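Local structure of DNA primase (Aquifex aeolicus, 2AU3) at residues L168-L173 with S222-K227; D183-R188 with K215-P220. The protein probably synthesises the short RNA primers, on single-stranded DNA, from which DNA polymerase starts chain extension during replication. All coordinates share one frame; numbering follows the deposited sequence.

Contact 1: L168-L173 with S222-K227; sequences LETKNL and SRVFKK
Helix 164-168 runs out here into a type I beta turn from L168 to K171, overlapped by an ST turn that T170 makes with N172 N, and this corner faces the loop that follows strand 216-218 in the N-terminal part of the primase catalytic core. In the first turn K171 N donates to L168 O at 3.2 Å. E169, exposed as suits a carboxylate, makes a long, weak ion pair with K101. T170 fixes the corner itself. With chi1 at 62°, its OG1 sits between the backbone N and the carbonyl carbon, where it accepts from N172 N (3.3 Å) and also bonds Y167 O. The methyl turns to the apolar side: T170 CG2 meets V224 CG1 at 4.4 Å, and both side chains pack on helix 101-122. K171 is the first residue to leave helical phi/psi, with phi positive (65°), and its chain, bent at three successive torsions, carries the ammonium out along the surface until NZ lies 3.9 Å from S222 CB. No direct hydrogen bond joins the two loops; a water does so instead, donating to T170 O at 2.6 Å. A small hydroxyl residue suits the far side, because S222 OG can work in both directions: it receives a weak bond from F225 N (3.3 Å) and gives its own proton to that same water, with 2.6 Å between S222 OG and the water oxygen.

Contact 2: D183-R188 with K215-P220; sequences DLFLRR and KYINSP
S219 OG is gripped by two hydrogen bonds, one shared with N172 OD1 and one received from the backbone N of F203. Serine fits because its short side chain can give and take at once. Fixed in this way, the hydroxyl abuts the F185 ring at its edge, with S219 OG 3.6 Å from F185 CZ; I217 O meets the same ring edge, 3.8 Å from F185 CE1. The backbone carrying the ring is held by an Asx turn: D183 OD1 accepts from F185 N at 2.9 Å, met from above the carboxylate plane, and chi1 of -62°, with CG anti to the carbonyl carbon, aims the ring. That turn overlaps a type I turn from D183 to L186, and a type II turn from F185 to R188 then feeds strand 188-194. In the four-stranded antiparallel sheet, strand 200-207 separates this strand from the edge strand 216-218, so the side chains meet across the intervening strand. I217 is the apolar centre. Its CG1 takes the crowded place between the backbone N and the carbonyl carbon (chi1 62°), and CD1 extends to L184 CG at 3.9 Å. The same side chain crosses R188 at about a right angle, CG1 lying over one face of the guanidinium, 3.6 Å above its plane and off toward the rim. A flat cation suits this spot: carbonyls hold its rotation, NH1 bonding G205 O and NH2 bonding P214 O. Beyond I217, L184 and P220 reach tip to tip, L184 CD2 lying 3.8 Å from P220 CD.

Overall arrangement
The two contacts lie with their centres about 13 Å apart, on the same side of the chain's centre and both in the N-terminal domain of the catalytic core. Along the chain the order is 168-173, 183-188, 215-220, 222-227, so contact 2 falls between the halves of contact 1. They also touch directly: N172 O accepts from L184 N, and K171 CB packs on P220 CG at 3.3 Å. Contact 2 joins the loop entering strand 188-194 to the edge strand 216-218 of the four-stranded antiparallel sheet; contact 1 ties the loop after helix 164-168 to that after strand 216-218, at the surface beside helix 101-122. The Y216 side chain is about 11 Å from that of E251, a predicted magnesium ligand, so the sheet's edge lies near, though not in, the probable catalytic site.

Contact 1: L168-L173 with S222-K227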
ATOM      1  N   LEU A 168     -10.514  13.264  14.640  1.00 24.84           N
ATOM      2  CA  LEU A 168     -11.962  13.080  14.484  1.00 25.52           C
ATOM      3  C   LEU A 168     -12.433  13.361  13.069  1.00 26.49           C
ATOM      4  O   LEU A 168     -13.391  12.757  12.607  1.00 26.84           O
ATOM      5  CB  LEU A 168     -12.737  13.966  15.488  1.00 25.88           C
ATOM      6  CG  LEU A 168     -12.737  13.504  16.957  1.00 25.17           C
ATOM      7  CD1 LEU A 168     -13.217  14.609  17.933  1.00 26.07           C
ATOM      8  CD2 LEU A 168     -13.555  12.204  17.146  1.00 26.68           C
ATOM      9  N   GLU A 169     -11.748  14.268  12.373  1.00 27.19           N
ATOM     10  CA  GLU A 169     -12.004  14.498  10.957  1.00 27.87           C
ATOM     11  C   GLU A 169     -11.769  13.270  10.053  1.00 27.34           C
ATOM     12  O   GLU A 169     -12.223  13.267   8.910  1.00 27.23           O
ATOM     13  CB  GLU A 169     -11.176  15.685  10.431  1.00 28.72           C
ATOM     14  CG  GLU A 169     -11.555  17.040  11.025  1.00 32.25           C
ATOM     15  CD  GLU A 169     -12.876  17.580  10.492  1.00 36.95           C
ATOM     16  OE1 GLU A 169     -13.243  17.247   9.337  1.00 37.78           O
ATOM     17  OE2 GLU A 169     -13.551  18.336  11.230  1.00 39.42           O
ATOM     18  N   THR A 170     -11.051  12.257  10.541  1.00 26.34           N
ATOM     19  CA  THR A 170     -10.805  11.036   9.726  1.00 25.81           C
ATOM     20  C   THR A 170     -11.960  10.044   9.770  1.00 25.68           C
ATOM     21  O   THR A 170     -12.056   9.168   8.908  1.00 25.62           O
ATOM     22  CB  THR A 170      -9.531  10.294  10.152  1.00 25.53           C
ATOM     23  OG1 THR A 170      -9.660   9.857  11.512  1.00 23.53           O
ATOM     24  CG2 THR A 170      -8.304  11.223  10.143  1.00 25.06           C
ATOM     25  N   LYS A 171     -12.804  10.176  10.792  1.00 25.51           N
ATOM     26  CA  LYS A 171     -13.885   9.225  11.083  1.00 26.70           C
ATOM     27  C   LYS A 171     -13.398   7.821  11.480  1.00 25.75           C
ATOM     28  O   LYS A 171     -14.148   6.836  11.390  1.00 24.85           O
ATOM     29  CB  LYS A 171     -14.915   9.167   9.938  1.00 26.78           C
ATOM     30  CG  LYS A 171     -15.627  10.496   9.696  1.00 31.50           C
ATOM     31  CD  LYS A 171     -15.205  11.094   8.381  1.00 35.50           C
ATOM     32  CE  LYS A 171     -16.393  11.343   7.483  1.00 38.00           C
ATOM     33  NZ  LYS A 171     -16.257  10.547   6.234  1.00 38.94           N
ATOM     34  N   ASN A 172     -12.146   7.742  11.921  1.00 25.59           N
ATOM     35  CA  ASN A 172     -11.589   6.495  12.417  1.00 25.81           C
ATOM     36  C   ASN A 172     -11.927   6.284  13.873  1.00 26.74           C
ATOM     37  O   ASN A 172     -11.511   5.297  14.480  1.00 26.33           O
ATOM     38  CB  ASN A 172     -10.073   6.443  12.199  1.00 25.01           C
ATOM     39  CG  ASN A 172      -9.709   6.345  10.744  1.00 24.39           C
ATOM     40  OD1 ASN A 172     -10.372   5.655   9.976  1.00 22.54           O
ATOM     41  ND2 ASN A 172      -8.677   7.058  10.349  1.00 20.42           N
ATOM     42  N   LEU A 173     -12.682   7.231  14.418  1.00 28.72           N
ATOM     43  CA  LEU A 173     -13.155   7.208  15.802  1.00 30.41           C
ATOM     44  C   LEU A 173     -14.671   7.380  15.860  1.00 31.72           C
ATOM     45  O   LEU A 173     -15.209   8.352  15.336  1.00 31.82           O
ATOM     46  CB  LEU A 173     -12.516   8.356  16.572  1.00 30.61           C
ATOM     47  CG  LEU A 173     -11.803   7.998  17.857  1.00 31.60           C
ATOM     48  CD1 LEU A 173     -10.891   6.829  17.607  1.00 32.50           C
ATOM     49  CD2 LEU A 173     -11.050   9.212  18.395  1.00 28.67           C
ATOM     50  N   SER A 222     -13.276  10.219   3.112  1.00 21.82           N
ATOM     51  CA  SER A 222     -13.212  11.531   3.747  1.00 21.24           C
ATOM     52  C   SER A 222     -12.333  12.407   2.886  1.00 21.43           C
ATOM     53  O   SER A 222     -11.892  11.985   1.809  1.00 19.71           O
ATOM     54  CB  SER A 222     -12.620  11.412   5.147  1.00 21.67           C
ATOM     55  OG  SER A 222     -11.276  10.942   5.103  1.00 20.15           O
ATOM     56  N   ARG A 223     -12.067  13.619   3.352  1.00 20.98           N
ATOM     57  CA  ARG A 223     -11.141  14.496   2.653  1.00 22.52           C
ATOM     58  C   ARG A 223      -9.780  13.852   2.426  1.00 22.31           C
ATOM     59  O   ARG A 223      -9.225  13.963   1.342  1.00 23.09           O
ATOM     60  CB  ARG A 223     -10.955  15.815   3.408  1.00 22.66           C
ATOM     61  CG  ARG A 223     -10.448  16.957   2.526  1.00 25.46           C
ATOM     62  CD  ARG A 223     -10.437  18.327   3.239  1.00 29.27           C
ATOM     63  NE  ARG A 223      -9.667  18.264   4.487  1.00 33.75           N
ATOM     64  CZ  ARG A 223      -8.343  18.387   4.562  1.00 34.60           C
ATOM     65  NH1 ARG A 223      -7.623  18.613   3.467  1.00 35.50           N
ATOM     66  NH2 ARG A 223      -7.735  18.304   5.738  1.00 34.88           N
ATOM     67  N   VAL A 224      -9.249  13.198   3.456  1.00 22.84           N
ATOM     68  CA  VAL A 224      -7.883  12.671   3.420  1.00 23.68           C
ATOM     69  C   VAL A 224      -7.800  11.277   2.764  1.00 24.30           C
ATOM     70  O   VAL A 224      -6.781  10.934   2.165  1.00 23.70           O
ATOM     71  CB  VAL A 224      -7.221  12.677   4.849  1.00 24.89           C
ATOM     72  CG1 VAL A 224      -7.764  11.564   5.766  1.00 22.81           C
ATOM     73  CG2 VAL A 224      -5.695  12.595   4.757  1.00 25.65           C
ATOM     74  N   PHE A 225      -8.883  10.497   2.860  1.00 24.25           N
ATOM     75  CA  PHE A 225      -8.863   9.092   2.439  1.00 25.27           C
ATOM     76  C   PHE A 225      -9.947   8.786   1.376  1.00 26.26           C
ATOM     77  O   PHE A 225     -11.147   8.897   1.641  1.00 25.04           O
ATOM     78  CB  PHE A 225      -9.029   8.188   3.679  1.00 25.98           C
ATOM     79  CG  PHE A 225      -9.032   6.713   3.370  1.00 25.60           C
ATOM     80  CD1 PHE A 225      -7.848   6.049   3.114  1.00 27.25           C
ATOM     81  CD2 PHE A 225     -10.226   5.996   3.329  1.00 22.85           C
ATOM     82  CE1 PHE A 225      -7.851   4.679   2.805  1.00 29.76           C
ATOM     83  CE2 PHE A 225     -10.243   4.650   3.032  1.00 22.46           C
ATOM     84  CZ  PHE A 225      -9.061   3.982   2.780  1.00 24.76           C
ATOM     85  N   LYS A 226      -9.524   8.418   0.168  1.00 26.79           N
ATOM     86  CA  LYS A 226     -10.471   7.922  -0.833  1.00 27.58           C
ATOM     87  C   LYS A 226     -10.019   6.550  -1.317  1.00 27.77           C
ATOM     88  O   LYS A 226      -9.000   6.442  -2.013  1.00 27.47           O
ATOM     89  CB  LYS A 226     -10.601   8.899  -2.007  1.00 27.59           C
ATOM     90  CG  LYS A 226     -10.655  10.403  -1.612  1.00 30.92           C
ATOM     91  CD  LYS A 226     -11.998  11.026  -1.954  1.00 34.54           C
ATOM     92  CE  LYS A 226     -12.117  12.493  -1.465  1.00 35.04           C
ATOM     93  NZ  LYS A 226     -11.013  13.391  -1.920  1.00 36.09           N
ATOM     94  N   LYS A 227     -10.764   5.512  -0.932  1.00 28.39           N
ATOM     95  CA  LYS A 227     -10.336   4.135  -1.205  1.00 29.52           C
ATOM     96  C   LYS A 227     -10.209   3.873  -2.701  1.00 29.00           C
ATOM     97  O   LYS A 227      -9.254   3.241  -3.136  1.00 30.07           O
ATOM     98  CB  LYS A 227     -11.214   3.084  -0.485  1.00 30.15           C
ATOM     99  CG  LYS A 227     -12.609   2.856  -1.061  1.00 32.76           C
ATOM    100  CD  LYS A 227     -13.585   2.336  -0.011  1.00 37.97           C
ATOM    101  CE  LYS A 227     -13.610   0.815   0.063  1.00 41.93           C
ATOM    102  NZ  LYS A 227     -14.373   0.305   1.280  1.00 44.96           N
TER
HETATM  103  O   HOH W   1     -10.991   8.777   6.572  1.00 22.61           O

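Contact 2: D183-R188 with K215-P220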
ATOM      1  N   ASP A 183     -12.666   3.191  19.120  1.00 21.95           N
ATOM      2  CA  ASP A 183     -11.825   3.030  17.958  1.00 20.93           C
ATOM      3  C   ASP A 183     -12.573   2.172  16.960  1.00 19.73           C
ATOM      4  O   ASP A 183     -12.992   1.071  17.281  1.00 18.76           O
ATOM      5  CB  ASP A 183     -10.553   2.300  18.382  1.00 20.18           C
ATOM      6  CG  ASP A 183      -9.524   2.191  17.268  1.00 19.61           C
ATOM      7  OD1 ASP A 183      -9.805   2.584  16.104  1.00 17.38           O
ATOM      8  OD2 ASP A 183      -8.401   1.706  17.478  1.00 18.81           O
ATOM      9  N   LEU A 184     -12.719   2.672  15.745  1.00 20.01           N
ATOM     10  CA  LEU A 184     -13.329   1.898  14.673  1.00 19.93           C
ATOM     11  C   LEU A 184     -12.630   0.531  14.466  1.00 19.88           C
ATOM     12  O   LEU A 184     -13.279  -0.476  14.165  1.00 20.22           O
ATOM     13  CB  LEU A 184     -13.298   2.708  13.373  1.00 20.89           C
ATOM     14  CG  LEU A 184     -13.820   2.061  12.083  1.00 21.19           C
ATOM     15  CD1 LEU A 184     -15.331   1.795  12.187  1.00 20.00           C
ATOM     16  CD2 LEU A 184     -13.491   2.919  10.847  1.00 21.03           C
ATOM     17  N   PHE A 185     -11.323   0.506  14.681  1.00 18.71           N
ATOM     18  CA  PHE A 185     -10.504  -0.673  14.423  1.00 18.41           C
ATOM     19  C   PHE A 185     -10.263  -1.550  15.654  1.00 18.48           C
ATOM     20  O   PHE A 185      -9.481  -2.512  15.589  1.00 18.95           O
ATOM     21  CB  PHE A 185      -9.178  -0.227  13.823  1.00 18.14           C
ATOM     22  CG  PHE A 185      -9.343   0.462  12.525  1.00 17.91           C
ATOM     23  CD1 PHE A 185      -9.566  -0.276  11.370  1.00 17.47           C
ATOM     24  CD2 PHE A 185      -9.362   1.845  12.452  1.00 19.20           C
ATOM     25  CE1 PHE A 185      -9.764   0.355  10.158  1.00 18.00           C
ATOM     26  CE2 PHE A 185      -9.557   2.493  11.224  1.00 16.64           C
ATOM     27  CZ  PHE A 185      -9.751   1.750  10.089  1.00 17.14           C
ATOM     28  N   LEU A 186     -10.945  -1.237  16.758  1.00 17.46           N
ATOM     29  CA  LEU A 186     -10.758  -1.958  18.028  1.00 18.11           C
ATOM     30  C   LEU A 186     -10.624  -3.472  17.846  1.00 17.98           C
ATOM     31  O   LEU A 186     -11.443  -4.086  17.178  1.00 18.14           O
ATOM     32  CB  LEU A 186     -11.896  -1.646  19.014  1.00 17.40           C
ATOM     33  CG  LEU A 186     -11.736  -2.176  20.437  1.00 19.02           C
ATOM     34  CD1 LEU A 186     -10.485  -1.581  21.098  1.00 19.90           C
ATOM     35  CD2 LEU A 186     -12.977  -1.815  21.257  1.00 20.73           C
ATOM     36  N   ARG A 187      -9.546  -4.039  18.396  1.00 18.42           N
ATOM     37  CA  ARG A 187      -9.343  -5.485  18.423  1.00 19.27           C
ATOM     38  C   ARG A 187      -8.885  -6.071  17.091  1.00 18.61           C
ATOM     39  O   ARG A 187      -8.794  -7.266  16.956  1.00 20.07           O
ATOM     40  CB  ARG A 187     -10.625  -6.187  18.925  1.00 19.88           C
ATOM     41  CG  ARG A 187     -10.402  -7.464  19.721  1.00 23.56           C
ATOM     42  CD  ARG A 187      -9.634  -7.294  21.039  1.00 26.75           C
ATOM     43  NE  ARG A 187     -10.329  -6.422  21.986  1.00 31.20           N
ATOM     44  CZ  ARG A 187      -9.735  -5.506  22.732  1.00 33.19           C
ATOM     45  NH1 ARG A 187      -8.422  -5.328  22.655  1.00 34.68           N
ATOM     46  NH2 ARG A 187     -10.450  -4.753  23.550  1.00 33.83           N
ATOM     47  N   ARG A 188      -8.588  -5.228  16.108  1.00 18.39           N
ATOM     48  CA  ARG A 188      -8.175  -5.711  14.792  1.00 17.07           C
ATOM     49  C   ARG A 188      -6.684  -5.556  14.586  1.00 16.40           C
ATOM     50  O   ARG A 188      -6.059  -4.672  15.169  1.00 16.31           O
ATOM     51  CB  ARG A 188      -8.893  -4.956  13.669  1.00 17.00           C
ATOM     52  CG  ARG A 188     -10.397  -5.133  13.662  1.00 17.16           C
ATOM     53  CD  ARG A 188     -11.121  -4.372  12.554  1.00 18.26           C
ATOM     54  NE  ARG A 188     -12.545  -4.689  12.673  1.00 17.34           N
ATOM     55  CZ  ARG A 188     -13.202  -5.509  11.879  1.00 17.71           C
ATOM     56  NH1 ARG A 188     -12.596  -6.048  10.817  1.00 16.45           N
ATOM     57  NH2 ARG A 188     -14.475  -5.781  12.139  1.00 18.43           N
ATOM     58  N   LYS A 215     -15.067  -9.123   8.386  1.00 26.84           N
ATOM     59  CA  LYS A 215     -13.731  -9.601   8.680  1.00 27.15           C
ATOM     60  C   LYS A 215     -12.719  -8.485   8.416  1.00 26.07           C
ATOM     61  O   LYS A 215     -11.693  -8.416   9.085  1.00 24.87           O
ATOM     62  CB  LYS A 215     -13.392 -10.842   7.836  1.00 28.36           C
ATOM     63  CG  LYS A 215     -13.819 -12.193   8.455  1.00 31.47           C
ATOM     64  CD  LYS A 215     -13.617 -13.314   7.440  1.00 34.41           C
ATOM     65  CE  LYS A 215     -14.694 -14.404   7.510  1.00 37.14           C
ATOM     66  NZ  LYS A 215     -14.753 -15.162   6.201  1.00 37.01           N
ATOM     67  N   TYR A 216     -13.017  -7.637   7.427  1.00 25.64           N
ATOM     68  CA  TYR A 216     -12.146  -6.527   7.047  1.00 26.07           C
ATOM     69  C   TYR A 216     -12.912  -5.215   6.942  1.00 24.80           C
ATOM     70  O   TYR A 216     -13.977  -5.149   6.311  1.00 24.08           O
ATOM     71  CB  TYR A 216     -11.430  -6.834   5.725  1.00 27.60           C
ATOM     72  CG  TYR A 216     -10.502  -5.738   5.254  1.00 32.07           C
ATOM     73  CD1 TYR A 216      -9.212  -5.613   5.779  0.70 36.05           C
ATOM     74  CD2 TYR A 216     -10.910  -4.822   4.275  0.70 36.65           C
ATOM     75  CE1 TYR A 216      -8.354  -4.600   5.349  0.70 38.33           C
ATOM     76  CE2 TYR A 216     -10.053  -3.809   3.838  0.70 39.02           C
ATOM     77  CZ  TYR A 216      -8.779  -3.708   4.376  0.70 39.40           C
ATOM     78  OH  TYR A 216      -7.943  -2.698   3.942  0.70 42.09           O
ATOM     79  N   ILE A 217     -12.373  -4.163   7.551  1.00 23.57           N
ATOM     80  CA  ILE A 217     -12.927  -2.825   7.351  1.00 23.06           C
ATOM     81  C   ILE A 217     -11.834  -1.813   6.997  1.00 23.04           C
ATOM     82  O   ILE A 217     -10.647  -2.021   7.311  1.00 23.41           O
ATOM     83  CB  ILE A 217     -13.749  -2.351   8.563  1.00 23.20           C
ATOM     84  CG1 ILE A 217     -12.861  -2.253   9.805  1.00 22.64           C
ATOM     85  CG2 ILE A 217     -14.967  -3.282   8.813  1.00 22.91           C
ATOM     86  CD1 ILE A 217     -13.577  -1.714  11.015  1.00 23.46           C
ATOM     87  N   ASN A 218     -12.232  -0.737   6.327  1.00 21.64           N
ATOM     88  CA  ASN A 218     -11.333   0.366   5.997  1.00 21.64           C
ATOM     89  C   ASN A 218     -11.829   1.602   6.691  1.00 20.79           C
ATOM     90  O   ASN A 218     -12.997   1.675   7.080  1.00 19.20           O
ATOM     91  CB  ASN A 218     -11.407   0.691   4.515  1.00 23.95           C
ATOM     92  CG  ASN A 218     -10.770  -0.337   3.670  1.00 27.65           C
ATOM     93  OD1 ASN A 218      -9.609  -0.696   3.886  1.00 36.88           O
ATOM     94  ND2 ASN A 218     -11.509  -0.826   2.677  1.00 30.92           N
ATOM     95  N   SER A 219     -10.952   2.589   6.804  1.00 19.36           N
ATOM     96  CA  SER A 219     -11.366   3.937   7.110  1.00 19.42           C
ATOM     97  C   SER A 219     -12.509   4.353   6.145  1.00 19.39           C
ATOM     98  O   SER A 219     -12.510   3.985   4.982  1.00 18.72           O
ATOM     99  CB  SER A 219     -10.160   4.871   6.965  1.00 19.34           C
ATOM    100  OG  SER A 219      -9.150   4.488   7.891  1.00 19.07           O
ATOM    101  N   PRO A 220     -13.495   5.080   6.632  1.00 19.96           N
ATOM    102  CA  PRO A 220     -14.563   5.580   5.747  1.00 20.54           C
ATOM    103  C   PRO A 220     -13.997   6.680   4.829  1.00 20.91           C
ATOM    104  O   PRO A 220     -12.988   7.305   5.177  1.00 21.17           O
ATOM    105  CB  PRO A 220     -15.589   6.154   6.722  1.00 20.62           C
ATOM    106  CG  PRO A 220     -14.785   6.446   8.002  1.00 21.60           C
ATOM    107  CD  PRO A 220     -13.672   5.466   8.046  1.00 19.92           C
TER